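Local coordinates for uncharacterized protein YPL067C (Saccharomyces cerevisiae, PDB 5KCI) that is of unknown function but is a cytoplasmic member of the DUF3605 family, probably related to histidine-triad proteins, at residues A[45-50]-A[92-97]; A[79-82]-A[86-89]; A[111-116]-A[163-168]; A[146-151]-A[175-180]. All coordinates share one frame; numbering follows the deposited sequence. Where two conformers were deposited one is given.

Overall arrangement
Interactions 2, 3 and 4 reach one antiparallel sheet, ordered 87-91, 102-109, 165-172, 149-152, and interaction 1 sits on the loop between strands 87-91 and 102-109. Along the chain interaction 2 falls between the two segments of interaction 1; interaction 3 opens after both have closed, and its segments alternate with those of interaction 4. Interactions 2 and 3 are close, centres about 11 Å apart, and touch through A80, F81, V111 and L113. Interactions 1 and 2 lie on opposite sides of the chain's centre, centres about 25 Å apart. Interaction 4 meets interaction 3 where W151 packs on H168 and V115. H168, one of two sulfate-binding histidines, also lies against Y96 and N92 of interaction 1.

Interaction 1 (A[45-50]-A[92-97])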
loop_
_atom_site.group_PDB
_atom_site.type_symbol
_atom_site.label_atom_id
_atom_site.label_comp_id
_atom_site.label_asym_id
_atom_site.label_seq_id
_atom_site.Cartn_x
_atom_site.Cartn_y
_atom_site.Cartn_z
ATOM N N HIS A 45 9.449 -7.929 -14.964
ATOM C CA HIS A 45 9.103 -8.666 -16.180
ATOM C C HIS A 45 9.331 -10.168 -16.007
ATOM O O HIS A 45 8.513 -10.983 -16.465
ATOM C CB HIS A 45 9.902 -8.135 -17.372
ATOM C CG HIS A 45 9.290 -8.460 -18.702
ATOM N ND1 HIS A 45 9.965 -9.145 -19.689
ATOM C CD2 HIS A 45 8.062 -8.191 -19.206
ATOM C CE1 HIS A 45 9.183 -9.284 -20.743
ATOM N NE2 HIS A 45 8.021 -8.714 -20.476
ATOM N N GLU A 46 10.437 -10.560 -15.352
ATOM C CA GLU A 46 10.683 -11.992 -15.146
ATOM C C GLU A 46 9.686 -12.614 -14.160
ATOM O O GLU A 46 9.267 -13.768 -14.343
ATOM C CB GLU A 46 12.126 -12.223 -14.690
ATOM C CG GLU A 46 12.410 -11.931 -13.234
ATOM C CD GLU A 46 13.897 -11.977 -12.873
ATOM O OE1 GLU A 46 14.739 -11.975 -13.792
ATOM O OE2 GLU A 46 14.225 -11.986 -11.661
ATOM N N HIS A 47 9.302 -11.878 -13.105
ATOM C CA HIS A 47 8.277 -12.369 -12.178
ATOM C C HIS A 47 6.944 -12.527 -12.888
ATOM O O HIS A 47 6.170 -13.456 -12.597
ATOM C CB HIS A 47 8.160 -11.397 -11.002
ATOM C CG HIS A 47 6.917 -11.549 -10.161
ATOM N ND1 HIS A 47 6.810 -12.496 -9.166
ATOM C CD2 HIS A 47 5.786 -10.808 -10.093
ATOM C CE1 HIS A 47 5.653 -12.360 -8.550
ATOM N NE2 HIS A 47 5.013 -11.334 -9.083
ATOM N N LYS A 48 6.664 -11.615 -13.829
ATOM C CA LYS A 48 5.484 -11.716 -14.663
ATOM C C LYS A 48 5.522 -12.984 -15.496
ATOM O O LYS A 48 4.530 -13.710 -15.574
ATOM C CB LYS A 48 5.379 -10.474 -15.550
ATOM C CG LYS A 48 4.178 -9.579 -15.257
ATOM C CD LYS A 48 4.059 -9.216 -13.782
ATOM C CE LYS A 48 2.763 -8.475 -13.496
ATOM N NZ LYS A 48 1.551 -9.224 -13.918
ATOM N N LYS A 49 6.661 -13.274 -16.130
ATOM C CA LYS A 49 6.778 -14.556 -16.817
ATOM C C LYS A 49 6.405 -15.699 -15.881
ATOM O O LYS A 49 5.667 -16.613 -16.263
ATOM C CB LYS A 49 8.195 -14.748 -17.362
ATOM C CG LYS A 49 8.592 -13.770 -18.463
ATOM C CD LYS A 49 9.799 -14.286 -19.245
ATOM C CE LYS A 49 10.885 -13.227 -19.429
ATOM N NZ LYS A 49 10.523 -12.168 -20.411
ATOM N N ARG A 50 6.871 -15.645 -14.632
ATOM C CA ARG A 50 6.653 -16.776 -13.730
ATOM C C ARG A 50 5.193 -16.934 -13.320
ATOM O O ARG A 50 4.756 -18.054 -13.038
ATOM C CB ARG A 50 7.504 -16.623 -12.474
ATOM C CG ARG A 50 8.986 -16.739 -12.706
ATOM C CD ARG A 50 9.725 -16.753 -11.382
ATOM N NE ARG A 50 9.833 -15.415 -10.807
ATOM C CZ ARG A 50 10.813 -14.563 -11.088
ATOM N NH1 ARG A 50 11.771 -14.908 -11.941
ATOM N NH2 ARG A 50 10.834 -13.366 -10.513
ATOM N N ASN A 92 6.644 -4.055 -0.801
ATOM C CA ASN A 92 6.530 -4.284 -2.240
ATOM C C ASN A 92 7.796 -4.975 -2.728
ATOM O O ASN A 92 8.906 -4.463 -2.537
ATOM C CB ASN A 92 6.304 -2.978 -3.008
ATOM C CG ASN A 92 5.859 -3.219 -4.459
ATOM O OD1 ASN A 92 6.312 -4.165 -5.112
ATOM N ND2 ASN A 92 4.980 -2.362 -4.965
ATOM N N ASP A 93 7.636 -6.143 -3.369
ATOM C CA ASP A 93 8.800 -6.878 -3.861
ATOM C C ASP A 93 9.476 -6.183 -5.036
ATOM O O ASP A 93 10.666 -6.419 -5.287
ATOM C CB ASP A 93 8.399 -8.302 -4.286
ATOM C CG ASP A 93 8.180 -9.229 -3.103
ATOM O OD1 ASP A 93 8.889 -9.078 -2.087
ATOM O OD2 ASP A 93 7.291 -10.108 -3.196
ATOM N N PHE A 94 8.742 -5.352 -5.766
ATOM C CA PHE A 94 9.222 -4.723 -6.989
ATOM C C PHE A 94 8.903 -3.244 -6.901
ATOM O O PHE A 94 8.091 -2.709 -7.658
ATOM C CB PHE A 94 8.603 -5.398 -8.214
ATOM C CG PHE A 94 8.924 -6.870 -8.289
ATOM C CD1 PHE A 94 10.150 -7.307 -8.772
ATOM C CD2 PHE A 94 8.021 -7.809 -7.830
ATOM C CE1 PHE A 94 10.454 -8.653 -8.824
ATOM C CE2 PHE A 94 8.322 -9.163 -7.874
ATOM C CZ PHE A 94 9.531 -9.583 -8.374
ATOM N N PRO A 95 9.560 -2.539 -5.981
ATOM C CA PRO A 95 9.167 -1.157 -5.704
ATOM C C PRO A 95 9.359 -0.258 -6.912
ATOM O O PRO A 95 10.205 -0.509 -7.778
ATOM C CB PRO A 95 10.098 -0.728 -4.567
ATOM C CG PRO A 95 10.957 -1.890 -4.218
ATOM C CD PRO A 95 10.719 -2.992 -5.196
ATOM N N TYR A 96 8.644 0.867 -6.886
ATOM C CA TYR A 96 8.821 1.888 -7.901
ATOM C C TYR A 96 10.093 2.693 -7.629
ATOM O O TYR A 96 10.739 2.551 -6.590
ATOM C CB TYR A 96 7.631 2.821 -7.949
ATOM C CG TYR A 96 6.296 2.155 -8.331
ATOM C CD1 TYR A 96 6.241 0.825 -8.706
ATOM C CD2 TYR A 96 5.122 2.884 -8.291
ATOM C CE1 TYR A 96 4.978 0.230 -9.058
ATOM C CE2 TYR A 96 3.894 2.309 -8.616
ATOM C CZ TYR A 96 3.838 1.001 -9.006
ATOM O OH TYR A 96 2.606 0.471 -9.330
ATOM N N ASN A 97 10.413 3.587 -8.558
ATOM C CA ASN A 97 11.731 4.235 -8.582
ATOM C C ASN A 97 11.640 5.548 -7.833
ATOM O O ASN A 97 11.289 6.589 -8.391
ATOM C CB ASN A 97 12.194 4.453 -10.010
ATOM C CG ASN A 97 13.627 4.930 -10.080
ATOM O OD1 ASN A 97 14.405 4.728 -9.150
ATOM N ND2 ASN A 97 13.983 5.549 -11.194
#
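H47 of helix 38-51 meets F94 of the loop between strands 87-91 and 102-109, an aromatic helix-to-loop contact whose loop side is shaped by an Asx turn. The tight part is small. The far end of the phenyl ring presses on the root of the imidazole: F94 CZ comes to 3.5 Å from H47 CB, and F94 CE2 lies over one face of the histidine ring, 3.6 Å from H47 CG and shifted toward the rim. With their planes 36° apart, the rings overlap at a slant. H47 keeps its CG on the far side from the backbone N (chi1 164°), and this carries the imidazole out over the loop. M40 and K43, earlier in the same helix, also touch F94, giving the phenyl contacts along two turns.

Beyond this spot the contact turns loose and polar at the surface. R50 folds back on its own helix, its guanidinium face over E46 O and its NH1 3.8 Å from E46 OE2, a long salt bridge; E46 OE1 also pairs with K43. R36, just before helix 38-51, donates from NE to F94 O, while the Asx turn pins the other end of the residue, F94 N donating to N92 OD1 at 2.8 Å.

Interaction 2 (A[79-82]-A[86-89])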
loop_
_atom_site.group_PDB
_atom_site.type_symbol
_atom_site.label_atom_id
_atom_site.label_comp_id
_atom_site.label_asym_id
_atom_site.label_seq_id
_atom_site.Cartn_x
_atom_site.Cartn_y
_atom_site.Cartn_z
ATOM N N LYS A 79 -16.506 -2.778 9.038
ATOM C CA LYS A 79 -15.862 -1.640 8.389
ATOM C C LYS A 79 -14.414 -1.968 8.042
ATOM O O LYS A 79 -13.741 -2.689 8.774
ATOM C CB LYS A 79 -15.894 -0.405 9.306
ATOM C CG LYS A 79 -17.181 0.431 9.267
ATOM C CD LYS A 79 -17.218 1.482 10.401
ATOM C CE LYS A 79 -16.305 2.675 10.141
ATOM N NZ LYS A 79 -16.181 3.588 11.349
ATOM N N ALA A 80 -13.942 -1.432 6.915
ATOM C CA ALA A 80 -12.555 -1.579 6.515
ATOM C C ALA A 80 -11.671 -1.149 7.674
ATOM O O ALA A 80 -11.996 -0.192 8.374
ATOM C CB ALA A 80 -12.268 -0.722 5.288
ATOM N N PHE A 81 -10.619 -1.921 7.935
ATOM C CA PHE A 81 -9.607 -1.630 8.952
ATOM C C PHE A 81 -10.129 -1.746 10.388
ATOM O O PHE A 81 -9.366 -1.460 11.335
ATOM C CB PHE A 81 -8.994 -0.234 8.748
ATOM C CG PHE A 81 -8.480 -0.010 7.361
ATOM C CD1 PHE A 81 -7.609 -0.926 6.773
ATOM C CD2 PHE A 81 -8.888 1.095 6.629
ATOM C CE1 PHE A 81 -7.148 -0.741 5.482
ATOM C CE2 PHE A 81 -8.436 1.286 5.345
ATOM C CZ PHE A 81 -7.570 0.368 4.763
ATOM N N SER A 82 -11.381 -2.181 10.591
ATOM C CA SER A 82 -11.959 -2.295 11.924
ATOM C C SER A 82 -11.372 -3.443 12.719
ATOM O O SER A 82 -11.574 -3.496 13.932
ATOM C CB SER A 82 -13.468 -2.520 11.845
ATOM O OG SER A 82 -13.696 -3.781 11.258
ATOM N N LEU A 86 -8.716 -8.017 8.729
ATOM C CA LEU A 86 -9.297 -7.502 7.502
ATOM C C LEU A 86 -8.275 -6.811 6.609
ATOM O O LEU A 86 -8.653 -6.297 5.548
ATOM C CB LEU A 86 -10.428 -6.520 7.832
ATOM C CG LEU A 86 -11.656 -7.120 8.543
ATOM C CD1 LEU A 86 -12.703 -6.054 8.822
ATOM C CD2 LEU A 86 -12.271 -8.237 7.719
ATOM N N TYR A 87 -7.005 -6.754 7.015
ATOM C CA TYR A 87 -6.001 -6.096 6.199
ATOM C C TYR A 87 -4.637 -6.721 6.448
ATOM O O TYR A 87 -4.433 -7.480 7.396
ATOM C CB TYR A 87 -5.978 -4.577 6.480
ATOM C CG TYR A 87 -5.751 -4.222 7.922
ATOM C CD1 TYR A 87 -4.468 -4.128 8.465
ATOM C CD2 TYR A 87 -6.827 -3.981 8.755
ATOM C CE1 TYR A 87 -4.283 -3.792 9.810
ATOM C CE2 TYR A 87 -6.648 -3.657 10.097
ATOM C CZ TYR A 87 -5.387 -3.574 10.622
ATOM O OH TYR A 87 -5.227 -3.247 11.963
ATOM N N ALA A 88 -3.690 -6.375 5.583
ATOM C CA ALA A 88 -2.325 -6.861 5.722
ATOM C C ALA A 88 -1.389 -5.887 5.025
ATOM O O ALA A 88 -1.704 -5.377 3.949
ATOM C CB ALA A 88 -2.178 -8.264 5.132
ATOM N N VAL A 89 -0.240 -5.633 5.636
ATOM C CA VAL A 89 0.776 -4.756 5.062
ATOM C C VAL A 89 1.990 -5.606 4.704
ATOM O O VAL A 89 2.434 -6.448 5.497
ATOM C CB VAL A 89 1.123 -3.591 6.011
ATOM C CG1 VAL A 89 1.640 -4.091 7.316
ATOM C CG2 VAL A 89 2.139 -2.668 5.360
HETATM O O HOH W 1 -9.896 -3.756 5.896
#
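F81 turns the edge of its ring toward the face of Y87 in an offset edge-to-face pair, centroids 5.7 Å apart and planes at 64°. The touching corner is F81 CD1, 3.7 Å from Y87 CD2, and the two side chains cross at about a right angle. Y87 also grazes the backbone, its CD2 lying 3.6 Å from F81 CA. Its chi1 of 56° sets the ring between its own backbone N and carbonyl carbon, swinging it back over the preceding turn rather than out from the strand.

That turn is type II, from K79 to S82, with F81 at its third position and a positive phi of 69°. S82 tightens it: both S82 N and OG reach K79 O, the hydroxyl at 2.7 Å in the carbonyl plane, on a lone pair. L86 CD1 lies against this polar corner from across the contact, 3.5 Å from S82 OG. A single water stitches the backbones together, accepting from F81 N at 2.8 Å and donating to L86 O.

F133 of helix 120-135 stacks on F81 and meets Y87 edge-to-face, Y87 OH is hydrogen-bonded to F195 O of the C-terminal tail, and L107 and S109 of the adjacent strand 102-109 touch F81.

Interaction 3 (A[111-116]-A[163-168]). With SO4 (sulfate ion), chain D.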
loop_
_atom_site.group_PDB
_atom_site.type_symbol
_atom_site.label_atom_id
_atom_site.label_comp_id
_atom_site.label_asym_id
_atom_site.label_seq_id
_atom_site.Cartn_x
_atom_site.Cartn_y
_atom_site.Cartn_z
ATOM N N VAL A 111 -11.888 -5.389 2.670
ATOM C CA VAL A 111 -12.982 -4.473 2.377
ATOM C C VAL A 111 -12.466 -3.453 1.377
ATOM O O VAL A 111 -11.481 -2.744 1.634
ATOM C CB VAL A 111 -13.490 -3.782 3.653
ATOM C CG1 VAL A 111 -14.686 -2.899 3.344
ATOM C CG2 VAL A 111 -13.851 -4.808 4.707
ATOM N N ALA A 112 -13.114 -3.387 0.226
ATOM C CA ALA A 112 -12.732 -2.382 -0.745
ATOM C C ALA A 112 -13.068 -0.993 -0.205
ATOM O O ALA A 112 -14.029 -0.809 0.551
ATOM C CB ALA A 112 -13.445 -2.646 -2.080
ATOM N N LEU A 113 -12.241 -0.026 -0.592
ATOM C CA LEU A 113 -12.461 1.393 -0.370
ATOM C C LEU A 113 -12.542 2.080 -1.729
ATOM O O LEU A 113 -11.542 2.087 -2.473
ATOM C CB LEU A 113 -11.339 2.002 0.475
ATOM C CG LEU A 113 -11.228 1.398 1.876
ATOM C CD1 LEU A 113 -10.129 0.357 1.902
ATOM C CD2 LEU A 113 -10.998 2.481 2.927
ATOM N N PRO A 114 -13.769 2.693 -2.137
ATOM C CA PRO A 114 -13.971 3.224 -3.511
ATOM C C PRO A 114 -13.304 4.576 -3.746
ATOM O O PRO A 114 -13.945 5.584 -4.084
ATOM C CB PRO A 114 -15.501 3.321 -3.603
ATOM C CG PRO A 114 -16.077 2.650 -2.382
ATOM C CD PRO A 114 -15.015 2.669 -1.347
ATOM N N VAL A 115 -11.977 4.612 -3.618
ATOM C CA VAL A 115 -11.266 5.886 -3.587
ATOM C C VAL A 115 -11.209 6.624 -4.920
ATOM O O VAL A 115 -10.759 7.780 -4.951
ATOM C CB VAL A 115 -9.828 5.671 -3.063
ATOM C CG1 VAL A 115 -9.868 5.102 -1.661
ATOM C CG2 VAL A 115 -9.035 4.739 -3.994
ATOM N N HIS A 116 -11.599 5.999 -6.026
ATOM C CA HIS A 116 -11.642 6.615 -7.340
ATOM C C HIS A 116 -13.057 6.512 -7.905
ATOM O O HIS A 116 -13.233 6.179 -9.078
ATOM C CB HIS A 116 -10.646 5.954 -8.302
ATOM C CG HIS A 116 -9.199 6.108 -7.916
ATOM N ND1 HIS A 116 -8.599 7.337 -7.761
ATOM C CD2 HIS A 116 -8.219 5.191 -7.734
ATOM C CE1 HIS A 116 -7.327 7.170 -7.441
ATOM N NE2 HIS A 116 -7.073 5.877 -7.416
ATOM N N ARG A 163 -9.335 -7.616 -7.980
ATOM C CA ARG A 163 -10.416 -8.076 -7.126
ATOM C C ARG A 163 -10.090 -7.922 -5.654
ATOM O O ARG A 163 -10.956 -8.159 -4.814
ATOM C CB ARG A 163 -10.773 -9.544 -7.437
ATOM C CG ARG A 163 -11.472 -9.764 -8.792
ATOM C CD ARG A 163 -11.697 -11.247 -9.111
ATOM N NE ARG A 163 -13.034 -11.712 -8.742
ATOM C CZ ARG A 163 -14.061 -11.837 -9.584
ATOM N NH1 ARG A 163 -13.936 -11.537 -10.874
ATOM N NH2 ARG A 163 -15.229 -12.268 -9.133
ATOM N N ILE A 164 -8.874 -7.477 -5.301
ATOM C CA ILE A 164 -8.527 -7.270 -3.912
ATOM C C ILE A 164 -8.000 -5.848 -3.786
ATOM O O ILE A 164 -7.026 -5.479 -4.455
ATOM C CB ILE A 164 -7.466 -8.263 -3.402
ATOM C CG1 ILE A 164 -7.794 -9.688 -3.846
ATOM C CG2 ILE A 164 -7.338 -8.147 -1.863
ATOM C CD1 ILE A 164 -6.708 -10.661 -3.667
ATOM N N PHE A 165 -8.597 -5.076 -2.900
ATOM C CA PHE A 165 -8.130 -3.711 -2.717
ATOM C C PHE A 165 -6.696 -3.694 -2.200
ATOM O O PHE A 165 -6.352 -4.412 -1.257
ATOM C CB PHE A 165 -9.025 -2.969 -1.741
ATOM C CG PHE A 165 -8.568 -1.557 -1.473
ATOM C CD1 PHE A 165 -9.051 -0.502 -2.235
ATOM C CD2 PHE A 165 -7.639 -1.297 -0.493
ATOM C CE1 PHE A 165 -8.602 0.799 -1.999
ATOM C CE2 PHE A 165 -7.200 0.005 -0.263
ATOM C CZ PHE A 165 -7.707 1.047 -1.022
ATOM N N HIS A 166 -5.857 -2.881 -2.825
ATOM C CA HIS A 166 -4.542 -2.612 -2.269
ATOM C C HIS A 166 -4.147 -1.178 -2.560
ATOM O O HIS A 166 -4.426 -0.649 -3.645
ATOM C CB HIS A 166 -3.464 -3.552 -2.804
ATOM C CG HIS A 166 -3.444 -3.687 -4.294
ATOM N ND1 HIS A 166 -4.450 -4.315 -4.996
ATOM C CD2 HIS A 166 -2.520 -3.316 -5.214
ATOM C CE1 HIS A 166 -4.168 -4.290 -6.288
ATOM N NE2 HIS A 166 -2.996 -3.693 -6.444
ATOM N N ALA A 167 -3.536 -0.565 -1.547
ATOM C CA ALA A 167 -3.012 0.781 -1.608
ATOM C C ALA A 167 -1.498 0.719 -1.510
ATOM O O ALA A 167 -0.939 -0.111 -0.790
ATOM C CB ALA A 167 -3.564 1.665 -0.472
ATOM N N HIS A 168 -0.849 1.587 -2.252
ATOM C CA HIS A 168 0.585 1.794 -2.140
ATOM C C HIS A 168 0.825 2.824 -1.040
ATOM O O HIS A 168 0.278 3.927 -1.089
ATOM C CB HIS A 168 1.152 2.226 -3.485
ATOM C CG HIS A 168 0.967 1.197 -4.549
ATOM N ND1 HIS A 168 1.916 0.242 -4.815
ATOM C CD2 HIS A 168 -0.093 0.914 -5.353
ATOM C CE1 HIS A 168 1.478 -0.564 -5.771
ATOM N NE2 HIS A 168 0.264 -0.175 -6.116
HETATM S S SO4 D . -0.840 -2.526 -8.694
HETATM O O1 SO4 D . -1.663 -3.753 -8.813
HETATM O O2 SO4 D . -1.461 -1.483 -7.899
HETATM O O3 SO4 D . 0.453 -2.862 -8.059
HETATM O O4 SO4 D . -0.579 -1.994 -10.026
#
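F165 is the knob that fills the hollow of loop 111-116, and it comes from the strand whose H-x-H pattern, H166 and H168, resembles the histidine-triad motif. Its CG stands anti to the backbone N (chi1 178°), sending the ring into the curve of the loop. L113 CD1 sits over one face in a CH-pi contact, 3.8 Å from the F165 ring centroid and 16° off its normal. L113 O crowds the rim, 3.2 Å from F165 CE1. An inverse gamma turn centred on P114 bends the chain so that V115 comes to the ring edge, its CG2 4.4 Å from F165 CE1, while A112 CA packs against the stem at 3.9 Å from F165 CB. M130 of helix 120-135 adds to this wall. With an alanine at F165, L113 CD1 would probably lose the surface it rests on, and a gap would open between V115 and the strand.

The two histidines of the strand hold a sulfate, probably from the crystallisation liquor and perhaps in a phosphate's place; S160 N and N154 ND2 bind it too. H168 is backed by H104, which pairs with its ND1, and donates from NE2 to sulfate O2 at 2.8 Å. H166 is fixed in rotation by its ND1, bonded to I164 O at 2.9 Å in the ring plane, leaving H166 NE2 to donate to sulfate O1 at 2.7 Å, nearly straight at 164°.

Interaction 4 (A[146-151]-A[175-180]); sequences SGHVAW and RERYSA
S146 and R177 are where the two backbones come nearest, yet their CA atoms are still 11.4 Å apart, with helix 141-146 closing in a Schellman motif at G147 (phi 73°). A long side chain has to bridge that distance, and R177 does so, its chain bent at chi3 (71°) before the guanidinium arrives. There R177 NH2 donates to S146 OG at 2.8 Å, a markedly bent bond of 135°; the hydroxyl lies near the guanidinium edge, tilted a little out of its plane. S146 OG is also hydrogen-bonded to P142 O, one turn back in its own helix, which fixes where it can receive the arginine. Were S146 replaced by an alanine, R177 NH2 would probably be left without this mate and the guanidinium would be freer to swing on the surface.

The other arm of the arginine lies by H148: R177 NH1 is 3.3 Å from H148 CE1, the two groups meeting obliquely. On one face of that imidazole sits S146 O, 3.4 Å above the plane.

H148 leads into edge strand 149-152, its ring meeting F172 of the neighbouring strand 165-172 and W19 of helix 19-28 edge-to-face, while past R177 the chain reaches S179, the N-cap of helix 180-193.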
loop_
_atom_site.group_PDB
_atom_site.type_symbol
_atom_site.label_atom_id
_atom_site.label_comp_id
_atom_site.label_asym_id
_atom_site.label_seq_id
_atom_site.Cartn_x
_atom_site.Cartn_y
_atom_site.Cartn_z
ATOM N N SER A 146 6.067 14.617 10.132
ATOM C CA SER A 146 6.950 15.178 9.109
ATOM C C SER A 146 6.328 15.335 7.717
ATOM O O SER A 146 6.987 15.890 6.832
ATOM C CB SER A 146 8.184 14.286 8.998
ATOM O OG SER A 146 8.867 14.180 10.249
ATOM N N GLY A 147 5.105 14.864 7.470
ATOM C CA GLY A 147 4.603 14.820 6.111
ATOM C C GLY A 147 5.246 13.744 5.256
ATOM O O GLY A 147 5.285 13.864 4.030
ATOM N N HIS A 148 5.739 12.680 5.880
ATOM C CA HIS A 148 6.558 11.684 5.211
ATOM C C HIS A 148 5.827 10.357 5.072
ATOM O O HIS A 148 6.446 9.294 4.969
ATOM C CB HIS A 148 7.876 11.519 5.966
ATOM C CG HIS A 148 8.806 12.658 5.732
ATOM N ND1 HIS A 148 10.007 12.812 6.405
ATOM C CD2 HIS A 148 8.713 13.702 4.876
ATOM C CE1 HIS A 148 10.605 13.909 5.970
ATOM N NE2 HIS A 148 9.844 14.465 5.043
ATOM N N VAL A 149 4.500 10.428 5.043
ATOM C CA VAL A 149 3.663 9.302 4.669
ATOM C C VAL A 149 2.809 9.739 3.489
ATOM O O VAL A 149 2.165 10.794 3.547
ATOM C CB VAL A 149 2.749 8.856 5.822
ATOM C CG1 VAL A 149 1.932 7.601 5.396
ATOM C CG2 VAL A 149 3.549 8.568 7.072
ATOM N N ALA A 150 2.766 8.917 2.442
ATOM C CA ALA A 150 1.866 9.186 1.329
ATOM C C ALA A 150 1.262 7.874 0.873
ATOM O O ALA A 150 1.781 6.800 1.167
ATOM C CB ALA A 150 2.590 9.850 0.146
ATOM N N TRP A 151 0.182 7.968 0.105
ATOM C CA TRP A 151 -0.432 6.741 -0.373
ATOM C C TRP A 151 -1.183 7.025 -1.662
ATOM O O TRP A 151 -1.579 8.162 -1.935
ATOM C CB TRP A 151 -1.376 6.116 0.673
ATOM C CG TRP A 151 -2.610 6.905 0.977
ATOM C CD1 TRP A 151 -2.759 7.873 1.938
ATOM C CD2 TRP A 151 -3.901 6.783 0.333
ATOM N NE1 TRP A 151 -4.045 8.364 1.920
ATOM C CE2 TRP A 151 -4.763 7.711 0.952
ATOM C CE3 TRP A 151 -4.390 5.989 -0.702
ATOM C CZ2 TRP A 151 -6.112 7.869 0.572
ATOM C CZ3 TRP A 151 -5.746 6.148 -1.087
ATOM C CH2 TRP A 151 -6.577 7.078 -0.447
ATOM N N ARG A 175 17.836 10.379 4.421
ATOM C CA ARG A 175 19.154 9.831 4.750
ATOM C C ARG A 175 19.841 10.647 5.847
ATOM O O ARG A 175 20.682 10.118 6.590
ATOM C CB ARG A 175 19.995 9.767 3.477
ATOM C CG ARG A 175 19.655 8.588 2.567
ATOM C CD ARG A 175 20.168 7.268 3.128
ATOM N NE ARG A 175 19.985 6.163 2.188
ATOM C CZ ARG A 175 19.079 5.190 2.308
ATOM N NH1 ARG A 175 18.247 5.138 3.346
ATOM N NH2 ARG A 175 19.012 4.248 1.377
ATOM N N GLU A 176 19.529 11.932 5.958
ATOM C CA GLU A 176 20.147 12.729 7.011
ATOM C C GLU A 176 19.465 12.525 8.358
ATOM O O GLU A 176 19.937 13.072 9.358
ATOM C CB GLU A 176 20.185 14.220 6.619
ATOM C CG GLU A 176 18.860 14.972 6.664
ATOM C CD GLU A 176 17.952 14.732 5.445
ATOM O OE1 GLU A 176 18.275 13.863 4.593
ATOM O OE2 GLU A 176 16.920 15.448 5.349
ATOM N N ARG A 177 18.411 11.711 8.411
ATOM C CA ARG A 177 17.669 11.457 9.639
ATOM C C ARG A 177 17.641 9.993 10.048
ATOM O O ARG A 177 17.571 9.704 11.254
ATOM C CB ARG A 177 16.229 11.971 9.491
ATOM C CG ARG A 177 16.228 13.476 9.444
ATOM C CD ARG A 177 15.012 14.050 8.803
ATOM N NE ARG A 177 13.838 13.881 9.653
ATOM C CZ ARG A 177 12.667 14.468 9.414
ATOM N NH1 ARG A 177 12.501 15.223 8.325
ATOM N NH2 ARG A 177 11.652 14.280 10.253
ATOM N N TYR A 178 17.793 9.071 9.099
ATOM C CA TYR A 178 17.803 7.640 9.372
ATOM C C TYR A 178 18.916 6.988 8.568
ATOM O O TYR A 178 19.016 7.223 7.360
ATOM C CB TYR A 178 16.456 7.005 8.978
ATOM C CG TYR A 178 15.249 7.470 9.759
ATOM C CD1 TYR A 178 14.778 6.737 10.842
ATOM C CD2 TYR A 178 14.545 8.612 9.380
ATOM C CE1 TYR A 178 13.639 7.143 11.557
ATOM C CE2 TYR A 178 13.415 9.037 10.082
ATOM C CZ TYR A 178 12.964 8.294 11.173
ATOM O OH TYR A 178 11.850 8.693 11.880
ATOM N N SER A 179 19.767 6.192 9.229
ATOM C CA SER A 179 20.668 5.309 8.506
ATOM C C SER A 179 19.874 4.226 7.793
ATOM O O SER A 179 18.773 3.859 8.207
ATOM C CB SER A 179 21.643 4.626 9.458
ATOM O OG SER A 179 20.927 3.698 10.263
ATOM N N ALA A 180 20.447 3.691 6.713
ATOM C CA ALA A 180 19.775 2.594 6.026
ATOM C C ALA A 180 19.447 1.470 7.004
ATOM O O ALA A 180 18.377 0.859 6.930
ATOM C CB ALA A 180 20.640 2.084 4.875
#